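Local coordinates for periplasmic sugar-binding domain protein (Pseudomonas fluorescens Pf-5, PDB 3H75) that probably binds a carbohydrate in the periplasm, as a two-domain member of the bacterial solute-binding protein 2 family, at residues 11-14 and 15-18; 49-52 and 53-57. All coordinates share one frame; numbering follows the deposited sequence.

How the contacts relate
Both contacts are short-range and belong to the same domain of the chain, around the parallel sheet that contains strands 5-10 and 36-41. Contact 1 is a surface contact in the loop between strand 5-10 and helix 17-33, its centre about 12 Å from the centre of the chain; contact 2 is partly buried, its centre about 23 Å from that point, within helix 46-58, which packs on strands 5-10 and 65-69. Their centres are about 19 Å apart and nothing touches between them. In contact 1 a carboxylate bonds to the backbone of a turn; contact 2 has the regular bonds of a helix, with an amide-carboxylate pair on one side and aliphatic residues facing the sheet.

Contact 1 (11-14 and 15-18); sequences PGNS and TETF
A type I beta turn from Asn13 to Glu16 leads directly into helix 17-33, and Glu16, at the N-cap position of that helix, holds the turn with both backbone and side chain. Glu16 N donates to Asn13 O at 3.0 Å, approaching from above the carbonyl plane. Glu16 OE1 returns the grip by accepting from Asn13 N at 3.0 Å through its anti lone pair, with a fairly straight N-H...O angle of 160°. This second bond depends on reach: CG stands anti to the backbone N (chi1 -177°) and the chain runs on extended, a length that suits glutamate to this place. Glu16 OE1 also lies 3.2 Å from Gly12 CA, and a glycine, lacking a side chain, fits so close beside the carboxylate. Asn13 CB and Glu16 CB pack at 3.9 Å. The other carboxylate oxygen, OE2, forms a salt bridge with Arg44, which probably stabilises the charged form of Glu16, while Ser14 OG hydrogen-bonds to Glu43. The loop after strand 5-10 is thus tied to residues just beyond strand 36-41, its neighbour in the parallel sheet, at the point where helix 17-33 begins.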
ATOM      1  N   PRO A  11      -4.848   3.923   9.741  1.00  4.85           N
ATOM      2  CA  PRO A  11      -5.028   2.655  10.459  1.00  6.24           C
ATOM      3  C   PRO A  11      -3.800   2.061  11.144  1.00  7.43           C
ATOM      4  O   PRO A  11      -3.929   1.198  12.021  1.00  8.21           O
ATOM      5  CB  PRO A  11      -5.571   1.722   9.377  1.00  7.54           C
ATOM      6  CG  PRO A  11      -4.865   2.211   8.135  1.00  8.67           C
ATOM      7  CD  PRO A  11      -4.880   3.725   8.276  1.00  6.15           C
ATOM      8  N   GLY A  12      -2.614   2.516  10.759  1.00  8.00           N
ATOM      9  CA  GLY A  12      -1.415   1.934  11.336  1.00  7.04           C
ATOM     10  C   GLY A  12      -0.939   2.476  12.665  1.00  6.55           C
ATOM     11  O   GLY A  12      -1.623   3.263  13.316  1.00  6.86           O
ATOM     12  N   ASN A  13       0.238   2.018  13.077  1.00  7.61           N
ATOM     13  CA  ASN A  13       0.849   2.494  14.310  1.00  7.96           C
ATOM     14  C   ASN A  13       1.621   3.762  13.960  1.00  8.70           C
ATOM     15  O   ASN A  13       2.063   3.938  12.818  1.00  8.90           O
ATOM     16  CB  ASN A  13       1.809   1.450  14.887  1.00  7.76           C
ATOM     17  CG  ASN A  13       1.093   0.215  15.397  1.00  7.93           C
ATOM     18  OD1 ASN A  13       0.020   0.308  16.000  1.00  9.69           O
ATOM     19  ND2 ASN A  13       1.688  -0.950  15.169  1.00 10.96           N
ATOM     20  N   SER A  14       1.785   4.648  14.937  1.00  8.10           N
ATOM     21  CA  SER A  14       2.498   5.897  14.705  1.00  8.99           C
ATOM     22  C   SER A  14       3.998   5.681  14.522  1.00  8.56           C
ATOM     23  O   SER A  14       4.743   6.630  14.283  1.00 10.14           O
ATOM     24  CB  SER A  14       2.223   6.887  15.846  1.00 10.24           C
ATOM     25  OG  SER A  14       2.334   6.272  17.118  1.00 10.92           O
ATOM     26  N   THR A  15       4.424   4.426  14.623  1.00  8.83           N
ATOM     27  CA  THR A  15       5.826   4.053  14.444  1.00 11.47           C
ATOM     28  C   THR A  15       5.943   3.020  13.325  1.00 10.80           C
ATOM     29  O   THR A  15       7.022   2.479  13.082  1.00 12.25           O
ATOM     30  CB  THR A  15       6.419   3.441  15.732  1.00 14.66           C
ATOM     31  OG1 THR A  15       5.591   2.361  16.178  1.00 18.06           O
ATOM     32  CG2 THR A  15       6.501   4.491  16.828  1.00 16.70           C
ATOM     33  N   GLU A  16       4.829   2.750  12.647  1.00  8.41           N
ATOM     34  CA  GLU A  16       4.812   1.771  11.560  1.00  7.76           C
ATOM     35  C   GLU A  16       5.367   2.420  10.295  1.00  7.26           C
ATOM     36  O   GLU A  16       4.760   3.334   9.736  1.00  7.51           O
ATOM     37  CB  GLU A  16       3.384   1.277  11.338  1.00  6.69           C
ATOM     38  CG  GLU A  16       3.260   0.192  10.282  1.00  8.86           C
ATOM     39  CD  GLU A  16       1.876  -0.425  10.238  1.00 11.12           C
ATOM     40  OE1 GLU A  16       1.045  -0.110  11.118  1.00  9.00           O
ATOM     41  OE2 GLU A  16       1.622  -1.230   9.324  1.00 10.73           O
ATOM     42  N   THR A  17       6.515   1.930   9.837  1.00  6.75           N
ATOM     43  CA  THR A  17       7.183   2.513   8.682  1.00  7.12           C
ATOM     44  C   THR A  17       6.316   2.914   7.493  1.00  6.23           C
ATOM     45  O   THR A  17       6.361   4.068   7.056  1.00  6.21           O
ATOM     46  CB  THR A  17       8.316   1.601   8.195  1.00  7.36           C
ATOM     47  OG1 THR A  17       9.183   1.307   9.300  1.00 10.10           O
ATOM     48  CG2 THR A  17       9.123   2.294   7.109  1.00 10.32           C
ATOM     49  N   PHE A  18       5.532   1.985   6.960  1.00  6.24           N
ATOM     50  CA  PHE A  18       4.707   2.315   5.810  1.00  6.23           C
ATOM     51  C   PHE A  18       3.717   3.429   6.077  1.00  7.16           C
ATOM     52  O   PHE A  18       3.624   4.386   5.308  1.00  6.46           O
ATOM     53  CB  PHE A  18       3.914   1.105   5.312  1.00  7.28           C
ATOM     54  CG  PHE A  18       2.900   1.460   4.257  1.00  7.05           C
ATOM     55  CD1 PHE A  18       3.303   1.738   2.956  1.00  8.31           C
ATOM     56  CD2 PHE A  18       1.554   1.618   4.592  1.00  6.52           C
ATOM     57  CE1 PHE A  18       2.386   2.180   2.004  1.00  7.31           C
ATOM     58  CE2 PHE A  18       0.626   2.059   3.650  1.00  6.51           C
ATOM     59  CZ  PHE A  18       1.040   2.343   2.351  1.00  7.76           C
TER

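Contact 2 (49-52 and 53-57); sequences TLQQ and ARELF
The guanidinium of Arg54 has Gln51 OE1 over one face, 4.2 Å above the plane and offset toward its rim, while Leu50 CD2 comes up obliquely, 3.8 Å from Arg54 NH2. The other flat pair, the Gln51 amide and the Glu55 carboxylate, is turned 55° plane to plane. All of these belong to one alpha-helix, 46-58, in the parallel alpha/beta domain, where residues three and four apart share a side of the helix. Gln51 suits its place because its amide offers a donor to the carboxylate one turn on: NE2 of Gln51 gives a rather long hydrogen bond of 3.3 Å to Glu55 OE2. The acceptor lies nearly in the amide plane and receives the bond with its anti lone pair. A bend at chi2 (57°) folds the Gln51 chain, bringing NE2 to Glu55 and leaving OE1 over the guanidinium face as a polar contact, not a hydrogen bond. The nearby arginine and glutamate charges would probably polarise this amide.

The side turned to the sheet is packed: Ala53, small enough for a close approach, rests on Leu9 of strand 5-10 and Ile78 of helix 74-82, and Leu56 lies against Val7 and Leu66. Leu50, at the border between the two sides, meets Val74 and Gln77 of helix 74-82 as well as Arg54. Gln52 turns its amide to the end of strand 36-41, where NE2 donates to Tyr41 O.

Down the axis the i to i+4 bonds continue: Ala53 N to Thr49 O, Arg54 N to Leu50 O at 2.8 Å, and Glu55 N to Gln51 O. Gln52 O takes the least straight of them, from Leu56 N with an N-H...O angle of 137°, and Leu56 CB and CG each lie 3.4 Å from that same Gln52 O.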
ATOM      1  N   THR A  49     -10.471   3.773  15.050  1.00  8.51           N
ATOM      2  CA  THR A  49     -10.818   4.571  13.880  1.00  9.70           C
ATOM      3  C   THR A  49     -12.305   4.907  13.942  1.00 10.88           C
ATOM      4  O   THR A  49     -12.712   6.040  13.691  1.00 12.24           O
ATOM      5  CB  THR A  49     -10.523   3.796  12.579  1.00  9.78           C
ATOM      6  OG1 THR A  49      -9.113   3.535  12.492  1.00  9.13           O
ATOM      7  CG2 THR A  49     -10.963   4.598  11.355  1.00  8.05           C
ATOM      8  N   LEU A  50     -13.112   3.913  14.296  1.00 11.28           N
ATOM      9  CA  LEU A  50     -14.549   4.117  14.393  1.00 12.37           C
ATOM     10  C   LEU A  50     -14.874   5.145  15.469  1.00 12.03           C
ATOM     11  O   LEU A  50     -15.687   6.040  15.254  1.00 11.36           O
ATOM     12  CB  LEU A  50     -15.249   2.796  14.712  1.00 12.62           C
ATOM     13  CG  LEU A  50     -16.765   2.855  14.919  1.00 15.01           C
ATOM     14  CD1 LEU A  50     -17.456   3.322  13.643  1.00 16.41           C
ATOM     15  CD2 LEU A  50     -17.260   1.471  15.309  1.00 17.01           C
ATOM     16  N   GLN A  51     -14.230   5.024  16.626  1.00 11.69           N
ATOM     17  CA  GLN A  51     -14.482   5.952  17.719  1.00 13.69           C
ATOM     18  C   GLN A  51     -14.031   7.364  17.367  1.00 13.23           C
ATOM     19  O   GLN A  51     -14.684   8.334  17.739  1.00 12.93           O
ATOM     20  CB  GLN A  51     -13.778   5.477  18.990  1.00 15.82           C
ATOM     21  CG  GLN A  51     -14.400   6.005  20.275  1.00 19.26           C
ATOM     22  CD  GLN A  51     -15.871   5.651  20.394  1.00 20.85           C
ATOM     23  OE1 GLN A  51     -16.272   4.523  20.111  1.00 22.93           O
ATOM     24  NE2 GLN A  51     -16.682   6.613  20.825  1.00 20.51           N
ATOM     25  N   GLN A  52     -12.913   7.476  16.652  1.00 11.27           N
ATOM     26  CA  GLN A  52     -12.402   8.780  16.243  1.00 10.17           C
ATOM     27  C   GLN A  52     -13.398   9.461  15.313  1.00 10.30           C
ATOM     28  O   GLN A  52     -13.639  10.657  15.430  1.00 11.27           O
ATOM     29  CB  GLN A  52     -11.044   8.629  15.548  1.00 10.07           C
ATOM     30  CG  GLN A  52      -9.928   8.251  16.518  1.00  7.60           C
ATOM     31  CD  GLN A  52      -8.700   7.713  15.817  1.00  8.58           C
ATOM     32  OE1 GLN A  52      -8.744   7.386  14.632  1.00 10.04           O
ATOM     33  NE2 GLN A  52      -7.599   7.606  16.547  1.00  8.63           N
ATOM     34  N   ALA A  53     -13.983   8.694  14.398  1.00  9.43           N
ATOM     35  CA  ALA A  53     -14.968   9.244  13.472  1.00 11.03           C
ATOM     36  C   ALA A  53     -16.258   9.583  14.224  1.00 12.24           C
ATOM     37  O   ALA A  53     -16.814  10.664  14.061  1.00 12.64           O
ATOM     38  CB  ALA A  53     -15.259   8.238  12.357  1.00 10.57           C
ATOM     39  N   ARG A  54     -16.724   8.653  15.052  1.00 14.24           N
ATOM     40  CA  ARG A  54     -17.948   8.864  15.817  1.00 16.94           C
ATOM     41  C   ARG A  54     -17.889  10.173  16.595  1.00 16.92           C
ATOM     42  O   ARG A  54     -18.825  10.974  16.552  1.00 17.09           O
ATOM     43  CB  ARG A  54     -18.182   7.696  16.784  1.00 18.90           C
ATOM     44  CG  ARG A  54     -19.491   7.793  17.560  1.00 24.63           C
ATOM     45  CD  ARG A  54     -19.765   6.543  18.392  1.00 27.67           C
ATOM     46  NE  ARG A  54     -19.737   5.327  17.583  1.00 31.69           N
ATOM     47  CZ  ARG A  54     -20.179   4.140  17.993  1.00 34.81           C
ATOM     48  NH1 ARG A  54     -20.694   4.002  19.208  1.00 35.82           N
ATOM     49  NH2 ARG A  54     -20.103   3.089  17.185  1.00 34.73           N
ATOM     50  N   GLU A  55     -16.783  10.399  17.296  1.00 16.99           N
ATOM     51  CA  GLU A  55     -16.638  11.613  18.083  1.00 18.16           C
ATOM     52  C   GLU A  55     -16.425  12.865  17.233  1.00 18.21           C
ATOM     53  O   GLU A  55     -16.779  13.969  17.651  1.00 18.52           O
ATOM     54  CB  GLU A  55     -15.519  11.427  19.114  1.00 19.01           C
ATOM     55  CG  GLU A  55     -15.906  10.412  20.199  1.00 22.00           C
ATOM     56  CD  GLU A  55     -14.818  10.163  21.228  1.00 24.66           C
ATOM     57  OE1 GLU A  55     -14.229  11.140  21.731  1.00 25.12           O
ATOM     58  OE2 GLU A  55     -14.562   8.982  21.544  1.00 28.04           O
ATOM     59  N   LEU A  56     -15.871  12.700  16.034  1.00 18.38           N
ATOM     60  CA  LEU A  56     -15.665  13.839  15.139  1.00 18.47           C
ATOM     61  C   LEU A  56     -17.019  14.369  14.669  1.00 18.81           C
ATOM     62  O   LEU A  56     -17.234  15.581  14.592  1.00 18.70           O
ATOM     63  CB  LEU A  56     -14.842  13.429  13.910  1.00 18.69           C
ATOM     64  CG  LEU A  56     -13.330  13.661  13.915  1.00 21.34           C
ATOM     65  CD1 LEU A  56     -12.734  13.113  12.623  1.00 22.49           C
ATOM     66  CD2 LEU A  56     -13.031  15.150  14.049  1.00 19.46           C
ATOM     67  N   PHE A  57     -17.927  13.453  14.349  1.00 18.98           N
ATOM     68  CA  PHE A  57     -19.256  13.834  13.882  1.00 20.97           C
ATOM     69  C   PHE A  57     -20.083  14.509  14.974  1.00 23.51           C
ATOM     70  O   PHE A  57     -20.929  15.354  14.683  1.00 23.30           O
ATOM     71  CB  PHE A  57     -20.019  12.610  13.367  1.00 18.40           C
ATOM     72  CG  PHE A  57     -19.359  11.919  12.209  1.00 18.67           C
ATOM     73  CD1 PHE A  57     -18.874  12.647  11.129  1.00 18.43           C
ATOM     74  CD2 PHE A  57     -19.253  10.531  12.184  1.00 18.17           C
ATOM     75  CE1 PHE A  57     -18.292  12.001  10.040  1.00 18.61           C
ATOM     76  CE2 PHE A  57     -18.674   9.878  11.100  1.00 17.26           C
ATOM     77  CZ  PHE A  57     -18.193  10.614  10.026  1.00 17.03           C
TER